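Transcriptional activator of comK gene (Bacillus halodurans, PDB 2HQB) probably activates transcription of the comK gene, and as a BMP-family lipoprotein with a substrate-binding-protein fold it may recognise a small ligand. Local coordinates at residues G9-D14 and E44-E49; V64-G69 and H89-N94; T126-V131 and Q178-D183; F157-G162 and L171-E176; D254-V259 and S282-T287. All blocks are in the same frame, centred on the assembly; numbering follows the deposited sequence.

The five contacts are spread over two alpha/beta domains. Contacts 1 and 2 share the parallel sheet, where strands 7-11 and 66-69 are neighbours, and their centres lie about 12 Å apart. Contacts 3 and 4, with centres about 11 Å apart, share the second sheet through neighbouring strands 128-133 and 155-160. Between these pairs the distance is far greater, about 42 Å from the centre of contact 2 to that of contact 3. Along the chain contacts 1 and 2 come first; contact 4 falls within the span bridged by contact 3, and contact 5 closes last. Contact 5 involves the passage from strand 249-253 of one sheet to strand 260-262 of the other, so it belongs to the connection between the domains.

Contact 1. Residues G9-D14 and E44-E49; sequences GLLVED and EGVNSE
V46 packs against L11 and V12 at the buried side of this contact, where strand 7-11 runs out toward the loop that precedes helix 49-61. The V46 and L11 side chains cross at about a right angle: CG2 of V46 lies 4.0 Å from CD2 of L11, while CG1 of V46 approaches CD1 of L11. L11 also rests on I56 and L59 of helix 49-61. Beside them V46 N donates to V12 O (3.0 Å, 147° at the hydrogen), in the plane of the carbonyl. V12 CG1 lies 3.6 Å from E44 CA, next to the backbone of the loop. The side of D14, E44 and G45 is more exposed, and one water is modelled there. It accepts from G45 N at 2.8 Å and donates only weakly to D14 OD1, while D14 OD2 approaches G45 CA directly at 3.7 Å. Apolar packing and one direct backbone bond thus fix the inner half, whereas the water that links D14 to G45 has only a weak hold on the carboxylate.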
# COMPACT_ATOMS: atom_id res chain seq x y z
N GLY A 9 -7.26 -2.75 19.73
CA GLY A 9 -5.89 -2.38 20.04
C GLY A 9 -5.04 -2.42 18.75
O GLY A 9 -5.36 -3.13 17.78
N LEU A 10 -3.97 -1.62 18.73
CA LEU A 10 -3.07 -1.62 17.59
C LEU A 10 -1.64 -1.67 18.07
O LEU A 10 -1.23 -0.91 18.94
CB LEU A 10 -3.27 -0.37 16.72
CG LEU A 10 -2.22 -0.16 15.60
CD1 LEU A 10 -2.26 -1.34 14.64
CD2 LEU A 10 -2.49 1.13 14.86
N LEU A 11 -0.88 -2.60 17.52
CA LEU A 11 0.52 -2.66 17.87
C LEU A 11 1.19 -2.09 16.63
O LEU A 11 0.79 -2.38 15.51
CB LEU A 11 1.00 -4.08 18.09
CG LEU A 11 0.44 -4.85 19.28
CD1 LEU A 11 1.26 -6.08 19.40
CD2 LEU A 11 0.50 -4.01 20.58
N VAL A 12 2.20 -1.25 16.84
CA VAL A 12 2.92 -0.65 15.73
C VAL A 12 4.41 -0.66 16.08
O VAL A 12 4.79 -0.61 17.25
CB VAL A 12 2.35 0.74 15.48
CG1 VAL A 12 2.94 1.75 16.40
CG2 VAL A 12 2.53 1.10 14.08
N GLU A 13 5.28 -0.79 15.08
CA GLU A 13 6.71 -0.82 15.37
C GLU A 13 7.38 0.38 14.73
O GLU A 13 6.80 1.00 13.84
CB GLU A 13 7.32 -2.10 14.82
CG GLU A 13 7.45 -2.08 13.32
CD GLU A 13 7.88 -3.41 12.76
OE1 GLU A 13 8.89 -4.00 13.25
OE2 GLU A 13 7.19 -3.87 11.82
N ASP A 14 8.60 0.69 15.14
CA ASP A 14 9.29 1.86 14.59
C ASP A 14 9.55 1.83 13.06
O ASP A 14 10.14 0.88 12.57
CB ASP A 14 10.56 2.07 15.41
CG ASP A 14 10.25 2.52 16.87
OD1 ASP A 14 9.67 3.62 17.02
OD2 ASP A 14 10.58 1.80 17.85
N GLU A 44 2.89 1.75 20.87
CA GLU A 44 3.92 2.07 19.89
C GLU A 44 5.24 1.47 20.35
O GLU A 44 5.33 1.01 21.49
CB GLU A 44 4.06 3.59 19.78
CG GLU A 44 2.75 4.39 19.73
CD GLU A 44 3.00 5.90 19.76
OE1 GLU A 44 3.62 6.40 18.80
OE2 GLU A 44 2.58 6.58 20.74
N GLY A 45 6.26 1.47 19.47
CA GLY A 45 7.58 0.92 19.81
C GLY A 45 7.61 -0.57 20.06
O GLY A 45 8.56 -1.09 20.65
N VAL A 46 6.59 -1.29 19.60
CA VAL A 46 6.54 -2.73 19.82
C VAL A 46 7.51 -3.32 18.82
O VAL A 46 7.17 -3.57 17.67
CB VAL A 46 5.10 -3.26 19.59
CG1 VAL A 46 4.91 -4.60 20.29
CG2 VAL A 46 4.07 -2.25 20.09
N ASN A 47 8.75 -3.54 19.26
CA ASN A 47 9.80 -4.04 18.37
C ASN A 47 10.36 -5.48 18.55
O ASN A 47 11.32 -5.86 17.89
CB ASN A 47 10.94 -3.01 18.39
CG ASN A 47 10.46 -1.60 18.05
OD1 ASN A 47 10.90 -0.63 18.64
ND2 ASN A 47 9.58 -1.48 17.07
N SER A 48 9.75 -6.28 19.41
CA SER A 48 10.21 -7.65 19.60
C SER A 48 9.07 -8.55 20.00
O SER A 48 8.04 -8.08 20.46
CB SER A 48 11.26 -7.71 20.69
OG SER A 48 10.74 -7.24 21.93
N GLU A 49 9.24 -9.86 19.84
CA GLU A 49 8.18 -10.74 20.27
C GLU A 49 7.89 -10.40 21.74
O GLU A 49 6.72 -10.22 22.14
CB GLU A 49 8.59 -12.21 20.12
CG GLU A 49 7.42 -13.18 20.28
CD GLU A 49 7.68 -14.55 19.68
OE1 GLU A 49 8.41 -15.34 20.32
OE2 GLU A 49 7.15 -14.83 18.58
O HOH W 1 6.66 2.83 17.11

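Contact 2. Residues V64-G69 and H89-N94; sequences VNLIFG and HFVSFN
The F68 ring carries V91 on one face: V91 CG2 stands 4.2 Å from the ring centroid, 25° off the normal and displaced toward the rim, a CH-pi contact. F68 and V91 run alongside each other in the same direction, and V91 CB comes 3.5 Å from F68 CD2. With V91 CG1 anti to the backbone N (chi1 -162°), CG2 falls beside that N and also meets L66 CD1 at 4.0 Å. The same L66 CD1 sits at the edge of the H89 imidazole, close to its plane, and touches H89 CB at 3.8 Å. On the face of the sheet that holds I67 and F90, I67 CD1 approaches F90 CE2 obliquely at 4.3 Å, and both side chains lean on I56 of helix 49-61. Under these groups the backbones pair in parallel. I67 is bonded through both its N and its O, the N giving to H89 O at 3.0 Å in a nearly straight bond and the O accepting from V91 N at 2.9 Å. H89 N to N65 O and F93 N to G69 O extend the ladder, and G69 N to V91 O is weak. This is the strand pair of the beta-alpha-beta unit 66-69, 73-79, 89-93: backbone polarity is met within the sheet, leaving its faces mostly to apolar and aromatic packing, with H89 NE2 bonded to T103 OG1 and S92 OG to G95 N.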
# COMPACT_ATOMS: atom_id res chain seq x y z
N VAL A 64 -9.37 -5.47 25.55
CA VAL A 64 -9.40 -5.31 24.10
C VAL A 64 -9.75 -6.70 23.65
O VAL A 64 -9.40 -7.67 24.29
CB VAL A 64 -8.03 -4.88 23.54
CG1 VAL A 64 -7.95 -5.21 22.04
CG2 VAL A 64 -7.86 -3.37 23.74
N ASN A 65 -10.47 -6.82 22.56
CA ASN A 65 -10.78 -8.16 22.13
C ASN A 65 -10.37 -8.31 20.66
O ASN A 65 -10.36 -9.41 20.16
CB ASN A 65 -12.28 -8.47 22.35
CG ASN A 65 -13.20 -7.75 21.36
OD1 ASN A 65 -13.14 -6.53 21.20
ND2 ASN A 65 -14.05 -8.50 20.71
N LEU A 66 -10.06 -7.20 19.99
CA LEU A 66 -9.58 -7.22 18.59
C LEU A 66 -8.22 -6.49 18.52
O LEU A 66 -8.14 -5.29 18.79
CB LEU A 66 -10.57 -6.54 17.65
CG LEU A 66 -10.19 -6.64 16.16
CD1 LEU A 66 -10.20 -8.09 15.72
CD2 LEU A 66 -11.18 -5.84 15.33
N ILE A 67 -7.17 -7.22 18.18
CA ILE A 67 -5.83 -6.64 18.12
C ILE A 67 -5.16 -6.62 16.74
O ILE A 67 -5.00 -7.67 16.11
CB ILE A 67 -4.91 -7.39 19.09
CG1 ILE A 67 -5.21 -6.96 20.51
CG2 ILE A 67 -3.44 -7.16 18.75
CD1 ILE A 67 -4.40 -7.72 21.53
N PHE A 68 -4.78 -5.44 16.26
CA PHE A 68 -4.09 -5.32 14.96
C PHE A 68 -2.58 -5.19 15.15
O PHE A 68 -2.09 -4.69 16.17
CB PHE A 68 -4.56 -4.11 14.18
CG PHE A 68 -5.91 -4.26 13.58
CD1 PHE A 68 -7.04 -3.82 14.26
CD2 PHE A 68 -6.06 -4.76 12.29
CE1 PHE A 68 -8.27 -3.85 13.67
CE2 PHE A 68 -7.30 -4.81 11.68
CZ PHE A 68 -8.41 -4.35 12.37
N GLY A 69 -1.84 -5.66 14.15
CA GLY A 69 -0.38 -5.62 14.16
C GLY A 69 0.01 -5.05 12.81
O GLY A 69 -0.20 -5.69 11.77
N HIS A 89 -9.29 -11.92 18.96
CA HIS A 89 -8.94 -12.13 17.56
C HIS A 89 -7.72 -11.29 17.16
O HIS A 89 -7.59 -10.12 17.56
CB HIS A 89 -10.10 -11.76 16.66
CG HIS A 89 -9.97 -12.29 15.27
ND1 HIS A 89 -10.20 -13.62 14.96
CD2 HIS A 89 -9.63 -11.69 14.11
CE1 HIS A 89 -10.01 -13.80 13.67
NE2 HIS A 89 -9.66 -12.65 13.13
N PHE A 90 -6.84 -11.87 16.34
CA PHE A 90 -5.64 -11.18 15.96
C PHE A 90 -5.51 -10.93 14.45
O PHE A 90 -5.54 -11.87 13.67
CB PHE A 90 -4.42 -11.96 16.45
CG PHE A 90 -4.38 -12.18 17.95
CD1 PHE A 90 -5.17 -13.15 18.57
CD2 PHE A 90 -3.51 -11.42 18.76
CE1 PHE A 90 -5.10 -13.36 19.95
CE2 PHE A 90 -3.43 -11.63 20.17
CZ PHE A 90 -4.23 -12.60 20.75
N VAL A 91 -5.39 -9.67 14.05
CA VAL A 91 -5.22 -9.36 12.64
C VAL A 91 -3.79 -8.83 12.45
O VAL A 91 -3.30 -8.05 13.26
CB VAL A 91 -6.19 -8.28 12.15
CG1 VAL A 91 -6.29 -8.32 10.62
CG2 VAL A 91 -7.54 -8.50 12.75
N SER A 92 -3.12 -9.28 11.40
CA SER A 92 -1.77 -8.81 11.14
C SER A 92 -1.81 -8.20 9.77
O SER A 92 -2.63 -8.57 8.92
CB SER A 92 -0.75 -9.96 11.14
OG SER A 92 -0.45 -10.43 9.81
N PHE A 93 -0.94 -7.23 9.54
CA PHE A 93 -0.88 -6.68 8.21
C PHE A 93 0.32 -7.36 7.55
O PHE A 93 1.44 -7.15 7.96
CB PHE A 93 -0.68 -5.19 8.27
CG PHE A 93 -1.74 -4.43 7.56
CD1 PHE A 93 -2.96 -4.17 8.20
CD2 PHE A 93 -1.56 -4.03 6.23
CE1 PHE A 93 -4.01 -3.51 7.51
CE2 PHE A 93 -2.59 -3.37 5.52
CZ PHE A 93 -3.82 -3.10 6.16
N ASN A 94 0.05 -8.24 6.59
CA ASN A 94 1.10 -8.94 5.82
C ASN A 94 1.75 -10.24 6.20
O ASN A 94 2.54 -10.76 5.42
CB ASN A 94 2.27 -8.02 5.49
CG ASN A 94 1.88 -6.91 4.60
OD1 ASN A 94 0.91 -6.99 3.86
ND2 ASN A 94 2.65 -5.83 4.65

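Contact 3. Residues T126-V131 and Q178-D183; sequences THKVGV and QKEQVD
D183 OD1 is gripped by two backbone amides, T126 N at 3.1 Å and E125 N. The T126 bond is straight, 168° at the hydrogen, and meets the oxygen from above the carboxylate plane. The other carboxylate oxygen, D183 OD2, is bonded to S124 OG. The carboxylate thus ties down the turn that leads into strand 128-133. D183 N in return donates to K128 O, long at 3.3 Å but almost in line with the carbonyl. K128 stretches out fully beyond CG across the Q181 carbonyl, and its NZ donates to E180 O at 3.0 Å from above the carbonyl plane. T126 OG1 adds a weak bond to Q181 O, and T126 CG2 touches Q181 CB at 3.8 Å. Deeper in, V182 CG1 lies against the backbone of G130, 3.5 Å from G130 N. Q181, with positive phi, is the C-prime residue of a Schellman motif that ends helix 167-178. The contact therefore joins the terminus of that helix to the N-terminal part of strand 128-133 and the turn before it; the strand lies in the sheet between strands 155-160 and 184-186, while V129 is directed toward helix 139-150.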
# COMPACT_ATOMS: atom_id res chain seq x y z
N THR A 126 9.46 10.49 -24.12
CA THR A 126 10.49 9.58 -24.59
C THR A 126 10.09 8.13 -24.61
O THR A 126 10.93 7.26 -24.80
CB THR A 126 11.74 9.61 -23.70
OG1 THR A 126 12.03 10.96 -23.35
CG2 THR A 126 12.94 9.00 -24.46
N HIS A 127 8.81 7.84 -24.41
CA HIS A 127 8.40 6.44 -24.38
C HIS A 127 9.38 5.61 -23.56
O HIS A 127 9.73 4.48 -23.92
CB HIS A 127 8.31 5.92 -25.81
CG HIS A 127 7.08 6.38 -26.50
ND1 HIS A 127 6.60 7.67 -26.38
CD2 HIS A 127 6.18 5.72 -27.27
CE1 HIS A 127 5.46 7.78 -27.03
NE2 HIS A 127 5.18 6.61 -27.58
N LYS A 128 9.83 6.20 -22.45
CA LYS A 128 10.75 5.59 -21.51
C LYS A 128 10.30 5.86 -20.08
O LYS A 128 10.50 6.96 -19.55
CB LYS A 128 12.16 6.14 -21.71
CG LYS A 128 12.86 5.62 -22.94
CD LYS A 128 14.31 6.08 -22.93
CE LYS A 128 15.14 5.47 -24.03
NZ LYS A 128 16.55 5.95 -23.94
N VAL A 129 9.68 4.86 -19.45
CA VAL A 129 9.19 4.99 -18.08
C VAL A 129 10.07 4.15 -17.16
O VAL A 129 10.72 3.20 -17.61
CB VAL A 129 7.79 4.46 -17.96
CG1 VAL A 129 6.92 5.08 -19.02
CG2 VAL A 129 7.81 2.95 -18.10
N GLY A 130 10.07 4.50 -15.88
CA GLY A 130 10.89 3.76 -14.93
C GLY A 130 10.34 3.55 -13.53
O GLY A 130 9.59 4.38 -12.98
N VAL A 131 10.71 2.41 -12.95
CA VAL A 131 10.33 2.07 -11.60
C VAL A 131 11.57 2.00 -10.73
O VAL A 131 12.53 1.34 -11.12
CB VAL A 131 9.70 0.67 -11.50
CG1 VAL A 131 9.41 0.34 -10.02
CG2 VAL A 131 8.44 0.63 -12.27
N GLN A 178 17.91 9.08 -15.12
CA GLN A 178 17.74 10.43 -15.66
C GLN A 178 18.58 10.44 -16.94
O GLN A 178 18.08 10.75 -18.02
CB GLN A 178 18.24 11.49 -14.66
CG GLN A 178 17.88 12.92 -15.05
CD GLN A 178 16.42 13.25 -14.79
OE1 GLN A 178 15.53 12.41 -15.00
NE2 GLN A 178 16.16 14.48 -14.36
N LYS A 179 19.84 10.05 -16.80
CA LYS A 179 20.77 9.99 -17.92
C LYS A 179 20.40 8.87 -18.90
O LYS A 179 21.27 8.31 -19.56
CB LYS A 179 22.19 9.76 -17.39
CG LYS A 179 22.64 10.78 -16.37
CD LYS A 179 24.06 10.51 -15.88
CE LYS A 179 24.43 11.52 -14.78
NZ LYS A 179 25.81 11.35 -14.26
N GLU A 180 19.13 8.55 -19.03
CA GLU A 180 18.74 7.49 -19.95
C GLU A 180 17.45 7.93 -20.59
O GLU A 180 16.71 7.14 -21.19
CB GLU A 180 18.54 6.18 -19.19
CG GLU A 180 18.36 4.97 -20.09
CD GLU A 180 19.55 4.02 -20.05
OE1 GLU A 180 19.51 2.97 -20.76
OE2 GLU A 180 20.53 4.31 -19.32
N GLN A 181 17.20 9.23 -20.46
CA GLN A 181 16.03 9.90 -21.01
C GLN A 181 14.71 9.33 -20.50
O GLN A 181 13.76 9.19 -21.25
CB GLN A 181 16.05 9.86 -22.54
CG GLN A 181 17.40 10.21 -23.17
CD GLN A 181 17.91 11.61 -22.83
OE1 GLN A 181 18.20 11.93 -21.67
NE2 GLN A 181 18.02 12.46 -23.86
N VAL A 182 14.66 8.99 -19.21
CA VAL A 182 13.43 8.47 -18.62
C VAL A 182 12.73 9.74 -18.10
O VAL A 182 13.36 10.60 -17.49
CB VAL A 182 13.71 7.48 -17.45
CG1 VAL A 182 12.45 6.71 -17.11
CG2 VAL A 182 14.81 6.51 -17.83
N ASP A 183 11.43 9.85 -18.33
CA ASP A 183 10.73 11.05 -17.92
C ASP A 183 9.47 10.87 -17.06
O ASP A 183 8.81 11.84 -16.69
CB ASP A 183 10.39 11.86 -19.18
CG ASP A 183 9.56 11.07 -20.19
OD1 ASP A 183 9.16 11.66 -21.22
OD2 ASP A 183 9.32 9.86 -19.96

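Contact 4. Residues F157-G162 and L171-E176; sequences FVRYVG and LELFQE
Strand 155-160 and helix 167-178 form the first two elements of a beta-alpha-beta crossover, which goes on to strand 184-186 on the far side of strand 128-133. Within the segments the helix runs back over the strand at 155°, with axes 9.1 Å apart at closest, and L173 fills the gap. Its CB points at the strand, and both methyls touch the strand segment. L173 CD1 touches R159 CB at 3.7 Å and V161 CG2 at the same 3.7 Å, and also lies over the Y160 carbonyl. The second methyl, L173 CD2, meets R159 CB at 3.9 Å and skirts its CG. R159 thus offers its aliphatic base to the leucine, while the chain bends about CB-CG and again about CG-CD. R159 NE donates to V158 O at 2.8 Å, in the plane of the guanidinium but well above that of the carbonyl. E176, one helical turn after L173, brings OE1 to 4.2 Å from R159 NH1, beyond a salt bridge, near the guanidinium edge. On the helix's other flank F174 meets F185 edge-to-face. No hydrogen bond links strand segment and helix segment: apolar contact through one leucine holds them together, and the charges of R159 and E176 probably add only a loose attraction at the more exposed rim.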
# COMPACT_ATOMS: atom_id res chain seq x y z
N PHE A 157 12.14 0.91 -17.42
CA PHE A 157 13.37 0.73 -16.67
C PHE A 157 13.06 0.46 -15.21
O PHE A 157 12.41 1.26 -14.54
CB PHE A 157 14.25 1.95 -16.75
CG PHE A 157 14.82 2.18 -18.09
CD1 PHE A 157 13.99 2.44 -19.17
CD2 PHE A 157 16.19 2.19 -18.27
CE1 PHE A 157 14.52 2.72 -20.43
CE2 PHE A 157 16.73 2.47 -19.53
CZ PHE A 157 15.90 2.73 -20.60
N VAL A 158 13.56 -0.66 -14.71
CA VAL A 158 13.36 -1.05 -13.33
C VAL A 158 14.69 -1.09 -12.62
O VAL A 158 15.59 -1.79 -13.04
CB VAL A 158 12.73 -2.43 -13.21
CG1 VAL A 158 12.54 -2.78 -11.77
CG2 VAL A 158 11.41 -2.45 -13.93
N ARG A 159 14.81 -0.30 -11.55
CA ARG A 159 16.00 -0.26 -10.71
C ARG A 159 15.53 -0.63 -9.31
O ARG A 159 14.46 -0.22 -8.87
CB ARG A 159 16.63 1.14 -10.68
CG ARG A 159 17.29 1.57 -11.98
CD ARG A 159 18.25 0.51 -12.50
NE ARG A 159 17.74 -0.14 -13.70
CZ ARG A 159 18.24 0.04 -14.91
NH1 ARG A 159 19.28 0.85 -15.10
NH2 ARG A 159 17.71 -0.59 -15.95
N TYR A 160 16.33 -1.42 -8.61
CA TYR A 160 15.99 -1.85 -7.26
C TYR A 160 16.84 -1.17 -6.20
O TYR A 160 18.05 -1.12 -6.31
CB TYR A 160 16.15 -3.39 -7.15
CG TYR A 160 15.08 -4.14 -7.94
CD1 TYR A 160 15.39 -4.88 -9.10
CD2 TYR A 160 13.74 -4.01 -7.59
CE1 TYR A 160 14.39 -5.44 -9.88
CE2 TYR A 160 12.75 -4.56 -8.35
CZ TYR A 160 13.07 -5.27 -9.50
OH TYR A 160 12.01 -5.73 -10.27
N VAL A 161 16.20 -0.60 -5.18
CA VAL A 161 16.95 -0.01 -4.07
C VAL A 161 17.16 -1.18 -3.12
O VAL A 161 16.35 -2.11 -3.05
CB VAL A 161 16.14 0.98 -3.27
CG1 VAL A 161 17.00 1.53 -2.17
CG2 VAL A 161 15.62 2.04 -4.14
N GLY A 162 18.24 -1.16 -2.37
CA GLY A 162 18.37 -2.31 -1.50
C GLY A 162 17.18 -2.45 -0.55
O GLY A 162 16.77 -3.55 -0.23
N LEU A 171 17.79 8.01 -4.82
CA LEU A 171 17.99 9.23 -5.58
C LEU A 171 19.05 8.98 -6.66
O LEU A 171 18.90 9.50 -7.79
CB LEU A 171 18.37 10.40 -4.68
CG LEU A 171 17.22 11.17 -4.01
CD1 LEU A 171 17.85 12.03 -2.94
CD2 LEU A 171 16.41 12.03 -5.01
N GLU A 172 20.09 8.19 -6.34
CA GLU A 172 21.09 7.88 -7.36
C GLU A 172 20.42 7.16 -8.53
O GLU A 172 20.64 7.49 -9.69
CB GLU A 172 22.20 7.00 -6.81
CG GLU A 172 22.99 7.63 -5.71
CD GLU A 172 23.88 6.61 -5.03
OE1 GLU A 172 24.69 5.99 -5.75
OE2 GLU A 172 23.76 6.44 -3.78
N LEU A 173 19.59 6.16 -8.23
CA LEU A 173 18.88 5.44 -9.27
C LEU A 173 18.03 6.43 -10.08
O LEU A 173 17.90 6.28 -11.29
CB LEU A 173 17.99 4.35 -8.66
CG LEU A 173 18.70 3.27 -7.85
CD1 LEU A 173 17.66 2.30 -7.27
CD2 LEU A 173 19.71 2.54 -8.72
N PHE A 174 17.45 7.43 -9.42
CA PHE A 174 16.67 8.43 -10.16
C PHE A 174 17.58 9.11 -11.18
O PHE A 174 17.27 9.18 -12.37
CB PHE A 174 16.12 9.52 -9.24
CG PHE A 174 15.49 10.68 -9.98
CD1 PHE A 174 14.49 10.45 -10.94
CD2 PHE A 174 15.89 11.99 -9.73
CE1 PHE A 174 13.89 11.50 -11.62
CE2 PHE A 174 15.31 13.07 -10.41
CZ PHE A 174 14.30 12.83 -11.36
N GLN A 175 18.70 9.62 -10.67
CA GLN A 175 19.71 10.29 -11.48
C GLN A 175 20.14 9.40 -12.66
O GLN A 175 20.05 9.80 -13.83
CB GLN A 175 20.90 10.67 -10.59
CG GLN A 175 20.72 12.04 -9.91
CD GLN A 175 21.28 12.05 -8.49
OE1 GLN A 175 22.23 11.31 -8.19
NE2 GLN A 175 20.71 12.90 -7.61
N GLU A 176 20.62 8.20 -12.33
CA GLU A 176 21.00 7.20 -13.33
C GLU A 176 19.99 7.12 -14.50
O GLU A 176 20.36 7.30 -15.66
CB GLU A 176 21.03 5.83 -12.69
CG GLU A 176 22.34 5.39 -12.12
CD GLU A 176 22.32 3.90 -11.90
OE1 GLU A 176 21.93 3.19 -12.86
OE2 GLU A 176 22.69 3.44 -10.80

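Contact 5. Residues D254-V259 and S282-T287; sequences DFQDGV and STYIQT
Y284, near the end of helix 271-286, reaches across to D254 and Q256, passing F255 on the way. From CB the side chain sets off with CG anti to the backbone N (chi1 174°). Ring atom CE2 then passes 4.3 Å from F255 CB, which lies at the ring edge near its plane, and D254 OD2 is also found at that edge. Q256 NE2 comes nearer, approaching the ring obliquely to 3.2 Å from Y284 CE2. Beyond CZ the phenol oxygen, Y284 OH, donates to D254 OD2 at 2.9 Å, coming from above the carboxylate plane, which is turned 60° from the ring. The same Q256 NE2 lies 3.1 Å from Y284 OH, but the angle is too poor for a hydrogen bond. One residue on, I285 CG1 packs on F255 CB at 4.0 Å and lies next to the F255 carbonyl. The F255 ring itself turns off to meet F115 of helix 110-122 edge-to-face, and A111 of the same helix touches D254, F255 and Y284. Segment 254-259 carries the chain from strand 249-253 of one sheet to strand 260-262 of the other, the last of three crossings between the domains, as in type I periplasmic binding proteins; the final helix packs against this linker.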
# COMPACT_ATOMS: atom_id res chain seq x y z
N ASP A 254 -8.00 -6.00 -3.30
CA ASP A 254 -7.57 -5.35 -4.55
C ASP A 254 -8.62 -4.36 -4.99
O ASP A 254 -9.46 -3.95 -4.19
CB ASP A 254 -7.40 -6.42 -5.63
CG ASP A 254 -6.49 -5.99 -6.75
OD1 ASP A 254 -6.18 -4.79 -6.84
OD2 ASP A 254 -6.10 -6.87 -7.56
N PHE A 255 -8.60 -3.98 -6.27
CA PHE A 255 -9.59 -3.02 -6.79
C PHE A 255 -11.04 -3.45 -6.60
O PHE A 255 -11.92 -2.63 -6.40
CB PHE A 255 -9.38 -2.77 -8.27
CG PHE A 255 -8.37 -1.69 -8.58
CD1 PHE A 255 -7.06 -2.01 -8.90
CD2 PHE A 255 -8.77 -0.36 -8.67
CE1 PHE A 255 -6.16 -1.03 -9.33
CE2 PHE A 255 -7.88 0.62 -9.10
CZ PHE A 255 -6.57 0.28 -9.43
N GLN A 256 -11.27 -4.76 -6.67
CA GLN A 256 -12.61 -5.31 -6.51
C GLN A 256 -13.15 -5.15 -5.08
O GLN A 256 -14.34 -4.99 -4.88
CB GLN A 256 -12.61 -6.78 -6.91
CG GLN A 256 -11.61 -7.14 -8.02
CD GLN A 256 -10.41 -7.93 -7.51
OE1 GLN A 256 -10.57 -8.84 -6.69
NE2 GLN A 256 -9.22 -7.61 -7.99
N ASP A 257 -12.27 -5.19 -4.08
CA ASP A 257 -12.71 -5.07 -2.70
C ASP A 257 -12.90 -3.62 -2.27
O ASP A 257 -13.35 -3.37 -1.17
CB ASP A 257 -11.73 -5.77 -1.76
CG ASP A 257 -11.31 -7.15 -2.27
OD1 ASP A 257 -10.76 -7.94 -1.46
OD2 ASP A 257 -11.50 -7.46 -3.47
N GLY A 258 -12.55 -2.68 -3.15
CA GLY A 258 -12.72 -1.25 -2.84
C GLY A 258 -11.70 -0.52 -1.97
O GLY A 258 -11.92 0.63 -1.56
N VAL A 259 -10.58 -1.16 -1.69
CA VAL A 259 -9.58 -0.55 -0.86
C VAL A 259 -8.29 -0.37 -1.62
O VAL A 259 -7.19 -0.27 -1.04
CB VAL A 259 -9.37 -1.37 0.40
CG1 VAL A 259 -10.63 -1.42 1.18
CG2 VAL A 259 -8.92 -2.76 0.05
N SER A 282 -12.68 -0.54 -14.26
CA SER A 282 -14.05 -1.04 -14.07
C SER A 282 -14.18 -2.41 -14.70
O SER A 282 -14.82 -3.31 -14.13
CB SER A 282 -15.03 -0.07 -14.70
OG SER A 282 -14.44 0.52 -15.84
N THR A 283 -13.55 -2.57 -15.86
CA THR A 283 -13.58 -3.85 -16.55
C THR A 283 -12.96 -4.90 -15.64
O THR A 283 -13.61 -5.90 -15.30
CB THR A 283 -12.80 -3.78 -17.85
OG1 THR A 283 -13.54 -2.99 -18.80
CG2 THR A 283 -12.54 -5.20 -18.40
N TYR A 284 -11.71 -4.64 -15.24
CA TYR A 284 -10.96 -5.53 -14.36
C TYR A 284 -11.73 -5.78 -13.06
O TYR A 284 -11.68 -6.87 -12.50
CB TYR A 284 -9.58 -4.92 -14.05
CG TYR A 284 -8.78 -5.70 -13.03
CD1 TYR A 284 -7.95 -6.76 -13.40
CD2 TYR A 284 -8.94 -5.43 -11.66
CE1 TYR A 284 -7.29 -7.54 -12.42
CE2 TYR A 284 -8.30 -6.20 -10.69
CZ TYR A 284 -7.48 -7.25 -11.06
OH TYR A 284 -6.89 -8.01 -10.06
N ILE A 285 -12.44 -4.77 -12.56
CA ILE A 285 -13.22 -4.99 -11.36
C ILE A 285 -14.31 -6.08 -11.57
O ILE A 285 -14.57 -6.87 -10.66
CB ILE A 285 -13.90 -3.72 -10.87
CG1 ILE A 285 -12.86 -2.81 -10.23
CG2 ILE A 285 -14.99 -4.07 -9.85
CD1 ILE A 285 -13.34 -1.43 -10.01
N GLN A 286 -14.93 -6.11 -12.75
CA GLN A 286 -15.98 -7.11 -13.05
C GLN A 286 -15.42 -8.37 -13.69
O GLN A 286 -15.67 -9.48 -13.22
CB GLN A 286 -17.07 -6.52 -13.95
CG GLN A 286 -18.03 -5.59 -13.23
CD GLN A 286 -18.16 -4.23 -13.90
OE1 GLN A 286 -18.63 -4.13 -15.03
NE2 GLN A 286 -17.72 -3.18 -13.20
N THR A 287 -14.66 -8.20 -14.77
CA THR A 287 -14.03 -9.32 -15.47
C THR A 287 -12.97 -9.93 -14.59
O THR A 287 -13.14 -11.01 -14.01
CB THR A 287 -13.33 -8.86 -16.75
OG1 THR A 287 -14.30 -8.56 -17.75
CG2 THR A 287 -12.40 -9.94 -17.26